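Local coordinates for protein sorting nexin-3 (Saccharomyces cerevisiae S288C, PDB 1OCU) that binds phosphatidylinositol 3-phosphate and helps retain late Golgi membrane proteins by retrieving them from the prevacuolar compartment, at residues A[59-64]-A[75-80]; A[83-88]-A[133-138]. One frame throughout, in Å; residues are numbered along the deposited sequence.

Interaction 1 (A[59-64]-A[75-80]); sequences DYEIIC and VSKVRR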
ATOM      1  N   ASP A  59       0.964 -10.488  -5.559  1.00 29.79           N
ATOM      2  CA  ASP A  59       1.398  -9.268  -4.899  1.00 30.32           C
ATOM      3  C   ASP A  59       1.285  -8.142  -5.906  1.00 29.98           C
ATOM      4  O   ASP A  59       1.164  -8.385  -7.106  1.00 28.78           O
ATOM      5  CB  ASP A  59       2.815  -9.390  -4.305  1.00 29.29           C
ATOM      6  CG  ASP A  59       3.886  -9.638  -5.335  1.00 30.86           C
ATOM      7  OD1 ASP A  59       5.015  -9.951  -4.911  1.00 31.61           O
ATOM      8  OD2 ASP A  59       3.631  -9.517  -6.552  1.00 34.27           O
ATOM      9  N   TYR A  60       1.299  -6.910  -5.418  1.00 31.02           N
ATOM     10  CA  TYR A  60       1.150  -5.758  -6.293  1.00 30.32           C
ATOM     11  C   TYR A  60       2.279  -4.773  -6.079  1.00 31.74           C
ATOM     12  O   TYR A  60       2.881  -4.722  -4.999  1.00 31.50           O
ATOM     13  CB  TYR A  60      -0.189  -5.067  -6.008  1.00 29.80           C
ATOM     14  CG  TYR A  60      -1.367  -6.010  -6.005  1.00 27.29           C
ATOM     15  CD1 TYR A  60      -1.524  -6.951  -4.991  1.00 25.90           C
ATOM     16  CD2 TYR A  60      -2.284  -6.008  -7.053  1.00 29.07           C
ATOM     17  CE1 TYR A  60      -2.559  -7.881  -5.023  1.00 28.88           C
ATOM     18  CE2 TYR A  60      -3.326  -6.930  -7.101  1.00 30.00           C
ATOM     19  CZ  TYR A  60      -3.456  -7.870  -6.085  1.00 31.72           C
ATOM     20  OH  TYR A  60      -4.458  -8.814  -6.151  1.00 32.58           O
ATOM     21  N   GLU A  61       2.575  -3.991  -7.106  1.00 30.33           N
ATOM     22  CA  GLU A  61       3.630  -3.007  -6.966  1.00 32.96           C
ATOM     23  C   GLU A  61       3.063  -1.651  -6.591  1.00 32.47           C
ATOM     24  O   GLU A  61       2.097  -1.176  -7.198  1.00 30.05           O
ATOM     25  CB  GLU A  61       4.428  -2.850  -8.259  1.00 35.33           C
ATOM     26  CG  GLU A  61       5.509  -1.795  -8.131  1.00 38.41           C
ATOM     27  CD  GLU A  61       6.200  -1.493  -9.434  1.00 42.63           C
ATOM     28  OE1 GLU A  61       6.878  -2.399  -9.971  1.00 43.26           O
ATOM     29  OE2 GLU A  61       6.060  -0.346  -9.920  1.00 45.79           O
ATOM     30  N   ILE A  62       3.659  -1.048  -5.569  1.00 32.45           N
ATOM     31  CA  ILE A  62       3.269   0.284  -5.134  1.00 32.27           C
ATOM     32  C   ILE A  62       4.419   1.187  -5.591  1.00 31.93           C
ATOM     33  O   ILE A  62       5.576   0.966  -5.221  1.00 29.86           O
ATOM     34  CB  ILE A  62       3.134   0.396  -3.582  1.00 33.80           C
ATOM     35  CG1 ILE A  62       2.063  -0.561  -3.057  1.00 34.82           C
ATOM     36  CG2 ILE A  62       2.732   1.822  -3.185  1.00 31.35           C
ATOM     37  CD1 ILE A  62       2.421  -2.016  -3.205  1.00 43.02           C
ATOM     38  N   ILE A  63       4.114   2.171  -6.432  1.00 31.26           N
ATOM     39  CA  ILE A  63       5.139   3.099  -6.884  1.00 31.43           C
ATOM     40  C   ILE A  63       4.724   4.474  -6.376  1.00 33.60           C
ATOM     41  O   ILE A  63       3.565   4.875  -6.496  1.00 32.97           O
ATOM     42  CB  ILE A  63       5.301   3.098  -8.422  1.00 31.84           C
ATOM     43  CG1 ILE A  63       6.471   4.008  -8.801  1.00 31.78           C
ATOM     44  CG2 ILE A  63       4.024   3.560  -9.096  1.00 32.50           C
ATOM     45  CD1 ILE A  63       7.082   3.705 -10.140  1.00 33.66           C
ATOM     46  N   CYS A  64       5.676   5.190  -5.792  1.00 34.58           N
ATOM     47  CA  CYS A  64       5.387   6.486  -5.205  1.00 34.48           C
ATOM     48  C   CYS A  64       6.481   7.524  -5.450  1.00 35.68           C
ATOM     49  O   CYS A  64       7.677   7.222  -5.377  1.00 35.30           O
ATOM     50  CB  CYS A  64       5.176   6.284  -3.701  1.00 34.38           C
ATOM     51  SG  CYS A  64       4.889   7.760  -2.703  1.00 37.81           S
ATOM     52  N   VAL A  75      11.618   8.572  -5.228  1.00 37.68           N
ATOM     53  CA  VAL A  75      10.879   7.482  -5.842  1.00 38.65           C
ATOM     54  C   VAL A  75      11.051   6.147  -5.148  1.00 39.27           C
ATOM     55  O   VAL A  75      12.165   5.641  -5.022  1.00 40.95           O
ATOM     56  CB  VAL A  75      11.305   7.278  -7.311  1.00 39.20           C
ATOM     57  CG1 VAL A  75      10.511   6.117  -7.925  1.00 39.81           C
ATOM     58  CG2 VAL A  75      11.089   8.564  -8.103  1.00 38.06           C
ATOM     59  N   SER A  76       9.945   5.563  -4.714  1.00 38.92           N
ATOM     60  CA  SER A  76      10.010   4.261  -4.073  1.00 39.72           C
ATOM     61  C   SER A  76       9.121   3.276  -4.829  1.00 38.41           C
ATOM     62  O   SER A  76       8.004   3.606  -5.227  1.00 38.82           O
ATOM     63  CB  SER A  76       9.558   4.359  -2.620  1.00 38.55           C
ATOM     64  OG  SER A  76       8.181   4.675  -2.563  1.00 48.50           O
ATOM     65  N   LYS A  77       9.639   2.075  -5.045  1.00 37.70           N
ATOM     66  CA  LYS A  77       8.892   1.024  -5.726  1.00 38.75           C
ATOM     67  C   LYS A  77       8.995  -0.253  -4.906  1.00 36.16           C
ATOM     68  O   LYS A  77      10.069  -0.816  -4.753  1.00 35.28           O
ATOM     69  CB  LYS A  77       9.444   0.774  -7.132  1.00 41.34           C
ATOM     70  CG  LYS A  77       9.087   1.853  -8.137  1.00 46.72           C
ATOM     71  CD  LYS A  77       9.428   1.421  -9.562  1.00 51.38           C
ATOM     72  CE  LYS A  77      10.926   1.416  -9.824  1.00 54.14           C
ATOM     73  NZ  LYS A  77      11.516   2.792  -9.787  1.00 56.84           N
ATOM     74  N   VAL A  78       7.872  -0.695  -4.361  1.00 34.97           N
ATOM     75  CA  VAL A  78       7.858  -1.904  -3.560  1.00 33.17           C
ATOM     76  C   VAL A  78       6.693  -2.780  -3.994  1.00 32.12           C
ATOM     77  O   VAL A  78       5.817  -2.343  -4.737  1.00 30.81           O
ATOM     78  CB  VAL A  78       7.729  -1.574  -2.058  1.00 34.34           C
ATOM     79  CG1 VAL A  78       8.840  -0.602  -1.646  1.00 35.79           C
ATOM     80  CG2 VAL A  78       6.369  -0.966  -1.763  1.00 33.72           C
ATOM     81  N   ARG A  79       6.701  -4.026  -3.548  1.00 31.71           N
ATOM     82  CA  ARG A  79       5.641  -4.951  -3.893  1.00 31.56           C
ATOM     83  C   ARG A  79       4.994  -5.395  -2.594  1.00 31.44           C
ATOM     84  O   ARG A  79       5.679  -5.611  -1.590  1.00 31.65           O
ATOM     85  CB  ARG A  79       6.202  -6.145  -4.685  1.00 33.69           C
ATOM     86  CG  ARG A  79       6.814  -5.760  -6.059  1.00 32.33           C
ATOM     87  CD  ARG A  79       6.961  -6.979  -6.986  1.00 32.23           C
ATOM     88  NE  ARG A  79       5.648  -7.505  -7.348  1.00 33.91           N
ATOM     89  CZ  ARG A  79       4.898  -7.041  -8.344  1.00 32.20           C
ATOM     90  NH1 ARG A  79       5.337  -6.048  -9.106  1.00 29.31           N
ATOM     91  NH2 ARG A  79       3.678  -7.537  -8.542  1.00 30.30           N
ATOM     92  N   ARG A  80       3.672  -5.508  -2.608  1.00 29.44           N
ATOM     93  CA  ARG A  80       2.943  -5.890  -1.416  1.00 27.40           C
ATOM     94  C   ARG A  80       1.798  -6.857  -1.701  1.00 30.05           C
ATOM     95  O   ARG A  80       1.145  -6.787  -2.744  1.00 30.59           O
ATOM     96  CB  ARG A  80       2.383  -4.636  -0.728  1.00 25.78           C
ATOM     97  CG  ARG A  80       3.432  -3.629  -0.241  1.00 25.78           C
ATOM     98  CD  ARG A  80       4.095  -4.103   1.034  1.00 24.52           C
ATOM     99  NE  ARG A  80       4.927  -3.078   1.656  1.00 29.17           N
ATOM    100  CZ  ARG A  80       6.226  -2.894   1.427  1.00 28.12           C
ATOM    101  NH1 ARG A  80       6.874  -3.673   0.577  1.00 25.23           N
ATOM    102  NH2 ARG A  80       6.878  -1.926   2.062  1.00 26.86           N
TER
HETATM  103  O   HOH W   1       7.995  -4.459  -9.117  1.00 60.35           O

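Interaction 2 (A[83-88]-A[133-138]); sequences SDFEFF and TWMQSV. With PIB (2-(butanoyloxy)-1-{[(hydroxy{[2,3,4,6-tetrahydroxy-5-(phosphonooxy)cyclohexyl]oxy}phosphoryl)oxy]methyl}ethyl butanoate), chain C.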
ATOM      1  N   SER A  83      -2.594  -9.307   2.151  1.00 27.27           N
ATOM      2  CA  SER A  83      -2.511  -9.451   3.605  1.00 28.25           C
ATOM      3  C   SER A  83      -1.510  -8.439   4.163  1.00 27.11           C
ATOM      4  O   SER A  83      -1.578  -8.096   5.335  1.00 28.39           O
ATOM      5  CB  SER A  83      -2.095 -10.875   4.000  1.00 26.86           C
ATOM      6  OG  SER A  83      -0.869 -11.218   3.384  1.00 29.58           O
ATOM      7  N   ASP A  84      -0.566  -7.986   3.339  1.00 27.04           N
ATOM      8  CA  ASP A  84       0.374  -6.968   3.802  1.00 27.21           C
ATOM      9  C   ASP A  84      -0.469  -5.707   4.047  1.00 25.90           C
ATOM     10  O   ASP A  84      -0.339  -5.062   5.087  1.00 27.68           O
ATOM     11  CB  ASP A  84       1.451  -6.661   2.754  1.00 27.32           C
ATOM     12  CG  ASP A  84       2.537  -7.720   2.683  1.00 29.45           C
ATOM     13  OD1 ASP A  84       2.757  -8.443   3.680  1.00 32.75           O
ATOM     14  OD2 ASP A  84       3.195  -7.813   1.623  1.00 30.13           O
ATOM     15  N   PHE A  85      -1.336  -5.370   3.089  1.00 25.47           N
ATOM     16  CA  PHE A  85      -2.224  -4.208   3.218  1.00 25.59           C
ATOM     17  C   PHE A  85      -3.093  -4.368   4.465  1.00 27.12           C
ATOM     18  O   PHE A  85      -3.302  -3.409   5.209  1.00 28.75           O
ATOM     19  CB  PHE A  85      -3.137  -4.073   1.998  1.00 23.85           C
ATOM     20  CG  PHE A  85      -2.444  -3.589   0.752  1.00 24.42           C
ATOM     21  CD1 PHE A  85      -2.430  -2.237   0.429  1.00 24.76           C
ATOM     22  CD2 PHE A  85      -1.813  -4.488  -0.105  1.00 24.04           C
ATOM     23  CE1 PHE A  85      -1.803  -1.782  -0.726  1.00 25.08           C
ATOM     24  CE2 PHE A  85      -1.184  -4.046  -1.259  1.00 25.13           C
ATOM     25  CZ  PHE A  85      -1.179  -2.687  -1.573  1.00 24.38           C
ATOM     26  N   GLU A  86      -3.605  -5.577   4.690  1.00 26.58           N
ATOM     27  CA  GLU A  86      -4.435  -5.840   5.866  1.00 27.27           C
ATOM     28  C   GLU A  86      -3.644  -5.584   7.151  1.00 28.60           C
ATOM     29  O   GLU A  86      -4.151  -4.979   8.107  1.00 25.80           O
ATOM     30  CB  GLU A  86      -4.918  -7.287   5.880  1.00 27.47           C
ATOM     31  CG  GLU A  86      -6.005  -7.628   4.888  1.00 30.99           C
ATOM     32  CD  GLU A  86      -6.481  -9.075   5.044  1.00 32.27           C
ATOM     33  OE1 GLU A  86      -5.666  -9.996   4.804  1.00 33.21           O
ATOM     34  OE2 GLU A  86      -7.659  -9.292   5.416  1.00 30.17           O
ATOM     35  N   PHE A  87      -2.405  -6.066   7.174  1.00 27.35           N
ATOM     36  CA  PHE A  87      -1.558  -5.886   8.340  1.00 29.96           C
ATOM     37  C   PHE A  87      -1.247  -4.400   8.499  1.00 29.26           C
ATOM     38  O   PHE A  87      -1.316  -3.859   9.598  1.00 27.26           O
ATOM     39  CB  PHE A  87      -0.266  -6.698   8.194  1.00 29.68           C
ATOM     40  CG  PHE A  87       0.695  -6.505   9.329  1.00 32.79           C
ATOM     41  CD1 PHE A  87       0.288  -6.714  10.641  1.00 33.41           C
ATOM     42  CD2 PHE A  87       2.002  -6.100   9.090  1.00 34.88           C
ATOM     43  CE1 PHE A  87       1.171  -6.521  11.697  1.00 35.76           C
ATOM     44  CE2 PHE A  87       2.894  -5.905  10.145  1.00 35.38           C
ATOM     45  CZ  PHE A  87       2.478  -6.114  11.444  1.00 34.46           C
ATOM     46  N   PHE A  88      -0.919  -3.750   7.388  1.00 29.51           N
ATOM     47  CA  PHE A  88      -0.629  -2.323   7.383  1.00 31.20           C
ATOM     48  C   PHE A  88      -1.801  -1.499   7.937  1.00 32.10           C
ATOM     49  O   PHE A  88      -1.585  -0.524   8.655  1.00 33.02           O
ATOM     50  CB  PHE A  88      -0.291  -1.868   5.958  1.00 31.08           C
ATOM     51  CG  PHE A  88      -0.247  -0.376   5.790  1.00 32.19           C
ATOM     52  CD1 PHE A  88       0.580   0.406   6.592  1.00 34.88           C
ATOM     53  CD2 PHE A  88      -1.032   0.248   4.831  1.00 32.31           C
ATOM     54  CE1 PHE A  88       0.624   1.790   6.441  1.00 34.10           C
ATOM     55  CE2 PHE A  88      -1.001   1.632   4.666  1.00 32.96           C
ATOM     56  CZ  PHE A  88      -0.171   2.405   5.473  1.00 34.98           C
ATOM     57  N   THR A 133      -7.081   2.837  -5.327  1.00 30.22           N
ATOM     58  CA  THR A 133      -7.945   3.873  -4.772  1.00 31.17           C
ATOM     59  C   THR A 133      -7.732   4.029  -3.277  1.00 31.24           C
ATOM     60  O   THR A 133      -7.623   5.140  -2.761  1.00 29.66           O
ATOM     61  CB  THR A 133      -9.441   3.537  -5.031  1.00 32.06           C
ATOM     62  OG1 THR A 133      -9.689   3.552  -6.442  1.00 35.66           O
ATOM     63  CG2 THR A 133     -10.364   4.552  -4.345  1.00 33.53           C
ATOM     64  N   TRP A 134      -7.683   2.901  -2.583  1.00 31.28           N
ATOM     65  CA  TRP A 134      -7.486   2.905  -1.142  1.00 30.45           C
ATOM     66  C   TRP A 134      -6.156   3.567  -0.761  1.00 30.22           C
ATOM     67  O   TRP A 134      -6.109   4.402   0.135  1.00 29.66           O
ATOM     68  CB  TRP A 134      -7.515   1.467  -0.617  1.00 28.64           C
ATOM     69  CG  TRP A 134      -7.522   1.359   0.872  1.00 23.82           C
ATOM     70  CD1 TRP A 134      -8.605   1.411   1.687  1.00 24.65           C
ATOM     71  CD2 TRP A 134      -6.381   1.198   1.722  1.00 21.93           C
ATOM     72  NE1 TRP A 134      -8.215   1.289   3.004  1.00 25.26           N
ATOM     73  CE2 TRP A 134      -6.852   1.159   3.051  1.00 21.93           C
ATOM     74  CE3 TRP A 134      -5.002   1.080   1.486  1.00 21.19           C
ATOM     75  CZ2 TRP A 134      -5.996   1.008   4.150  1.00 23.48           C
ATOM     76  CZ3 TRP A 134      -4.148   0.929   2.578  1.00 24.55           C
ATOM     77  CH2 TRP A 134      -4.652   0.893   3.895  1.00 26.75           C
ATOM     78  N   MET A 135      -5.086   3.193  -1.457  1.00 30.04           N
ATOM     79  CA  MET A 135      -3.751   3.712  -1.184  1.00 31.44           C
ATOM     80  C   MET A 135      -3.631   5.216  -1.442  1.00 33.17           C
ATOM     81  O   MET A 135      -3.029   5.939  -0.642  1.00 31.94           O
ATOM     82  CB  MET A 135      -2.722   2.944  -2.025  1.00 31.97           C
ATOM     83  CG  MET A 135      -1.264   3.075  -1.577  1.00 32.21           C
ATOM     84  SD  MET A 135      -0.967   2.413   0.094  1.00 34.92           S
ATOM     85  CE  MET A 135      -0.548   3.936   0.990  1.00 30.71           C
ATOM     86  N   GLN A 136      -4.200   5.692  -2.548  1.00 33.47           N
ATOM     87  CA  GLN A 136      -4.136   7.120  -2.862  1.00 35.48           C
ATOM     88  C   GLN A 136      -4.891   7.940  -1.819  1.00 36.04           C
ATOM     89  O   GLN A 136      -4.489   9.054  -1.479  1.00 37.45           O
ATOM     90  CB  GLN A 136      -4.702   7.394  -4.259  1.00 34.17           C
ATOM     91  CG  GLN A 136      -3.907   6.696  -5.355  1.00 35.42           C
ATOM     92  CD  GLN A 136      -4.455   6.937  -6.746  1.00 35.27           C
ATOM     93  OE1 GLN A 136      -5.662   7.096  -6.931  1.00 36.61           O
ATOM     94  NE2 GLN A 136      -3.572   6.931  -7.739  1.00 32.25           N
ATOM     95  N   SER A 137      -5.977   7.381  -1.300  1.00 34.83           N
ATOM     96  CA  SER A 137      -6.763   8.070  -0.291  1.00 33.17           C
ATOM     97  C   SER A 137      -6.019   8.141   1.037  1.00 33.54           C
ATOM     98  O   SER A 137      -5.961   9.190   1.679  1.00 33.89           O
ATOM     99  CB  SER A 137      -8.103   7.364  -0.099  1.00 33.73           C
ATOM    100  OG  SER A 137      -8.676   7.719   1.147  1.00 38.82           O
ATOM    101  N   VAL A 138      -5.448   7.019   1.453  1.00 32.52           N
ATOM    102  CA  VAL A 138      -4.718   6.967   2.709  1.00 30.94           C
ATOM    103  C   VAL A 138      -3.461   7.836   2.658  1.00 31.46           C
ATOM    104  O   VAL A 138      -3.223   8.648   3.549  1.00 30.97           O
ATOM    105  CB  VAL A 138      -4.339   5.509   3.056  1.00 31.09           C
ATOM    106  CG1 VAL A 138      -3.257   5.474   4.124  1.00 28.63           C
ATOM    107  CG2 VAL A 138      -5.577   4.770   3.556  1.00 30.89           C
TER
HETATM  108  C1  PIB C1163      -7.199 -14.192   2.801  1.00 44.79           C
HETATM  109  C2  PIB C1163      -5.863 -13.406   2.740  1.00 40.62           C
HETATM  110  C3  PIB C1163      -5.307 -13.476   1.311  1.00 38.17           C
HETATM  111  C4  PIB C1163      -6.360 -12.907   0.258  1.00 36.07           C
HETATM  112  C5  PIB C1163      -7.662 -13.767   0.321  1.00 37.94           C
HETATM  113  C6  PIB C1163      -8.248 -13.641   1.781  1.00 41.97           C
HETATM  114  O1  PIB C1163      -7.692 -14.099   4.142  1.00 51.05           O
HETATM  115  O2  PIB C1163      -6.106 -12.057   3.101  1.00 41.62           O
HETATM  116  O3  PIB C1163      -4.080 -12.740   1.367  1.00 34.29           O
HETATM  117  O4  PIB C1163      -5.828 -13.004  -1.064  1.00 34.03           O
HETATM  118  O5  PIB C1163      -8.613 -13.269  -0.605  1.00 38.91           O
HETATM  119  O6  PIB C1163      -9.444 -14.406   1.879  1.00 42.11           O
HETATM  120  P1  PIB C1163      -7.615 -15.269   5.209  1.00 53.96           P
HETATM  121  O11 PIB C1163      -7.750 -14.601   6.646  1.00 54.51           O
HETATM  122  O12 PIB C1163      -6.261 -16.057   5.083  1.00 53.15           O
HETATM  123  O13 PIB C1163      -8.877 -16.260   4.929  1.00 54.29           O
HETATM  124  P3  PIB C1163      -2.798 -13.042   0.468  1.00 31.29           P
HETATM  125  O31 PIB C1163      -3.154 -12.776  -1.040  1.00 34.32           O
HETATM  126  O32 PIB C1163      -2.405 -14.559   0.687  1.00 33.22           O
HETATM  127  O33 PIB C1163      -1.679 -12.024   0.904  1.00 32.20           O
HETATM  128  C7  PIB C1163      -8.859 -17.252   3.906  1.00 54.84           C
HETATM  129  C8  PIB C1163      -9.851 -18.320   4.351  1.00 53.83           C

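Interaction 1 (A[59-64]-A[75-80])
Strands 59-64 and 75-80 run antiparallel, Y60, I62 and C64 forming hydrogen-bonded pairs with R80, V78 and S76, each made of two N-H...O=C bonds. E61 faces R79 and I63 faces K77 at the non-hydrogen-bonded positions between them. On the E61 and R79 face, the R79 guanidinium turns its side edge to D59, NE (3.0 Å) and NH2 (2.8 Å) both donating to OD2 in a side-on salt bridge. They meet this oxygen from one face of the carboxylate, whose plane is turned 55° from the guanidinium; H46 also bonds OD2, so three donors share one buried acceptor. A bend at chi3 (66°) swings the R79 group back over E61 N. Its NH1 donates to a water that in turn donates to E61 OE1, linking two opposite charges too far apart for a direct salt bridge. Farther along, the aliphatic part of K77 runs beside I63, a long lysine chain serving as apolar cover at a partly exposed position. The opposite face turns inward: I62 sets CD1 against the R80 methylenes (CD1 to CG 3.5 Å), while the R80 guanidinium hydrogen-bonds A157 O and makes a cation-pi contact with F154. This is the beta hairpin of the PX domain's three-stranded antiparallel sheet, near the phosphoinositide-binding R81 and R127.

Interaction 2 (A[83-88]-A[133-138])
F88 sets CD2 at the edge of the W134 indole, 3.8 Å from W134 CH2, the two side chains crossing obliquely; V138 CG2, from the same helix as W134, lies 3.7 Å above one indole face. F85 brings CD1 to W134 CZ3, which sits at the edge of the F85 ring. W134, F85 and F88 pack in the buried core of the PX domain, where large flat side chains can bridge the axes of segments 83-88 and 133-138, 12.9 Å apart at their closest. With CG anti to the backbone N (chi1 168°), F88 extends toward helix 121-139. M135, flexible and unbranched, slips its sulfur beside F85 (SD to CE1 4.4 Å) and its methyl toward F88. W134 NE1, the one polar atom of the indole, bonds to P107 O. On its lipid side, helix 82-89 holds the bound phosphoinositide: E86 OE1 accepts from inositol O2 at 2.7 Å, while its OE2 forms a salt bridge with K112, which also bonds the lipid. An alanine in place of E86 would probably leave the O2 hydroxyl without this acceptor and K112 without its carboxylate mate. The 3-phosphate oxygen O33 is gripped twice by S83, by OG at 2.7 Å and by the backbone N at 3.1 Å.

Interaction 1 closes before interaction 2 opens along the chain, and their centres lie about 12 Å apart within one PX domain. Strand 75-81 passes directly into helix 82-89, so the second strand of the hairpin delivers the chain to the helix whose start meets the lipid; R81 and S83, both phosphoinositide-binding, lie on either side of this junction. The two contacts touch at F85, whose ring has CE2 at 3.7 Å from R80 CB and CZ at 4.0 Å from I62 CD1. Helix 121-139 also spans both: Y60 packs on it, and it carries R127 as well as segment 133-138. Sheet and helices thus share one core beside the lipid pocket.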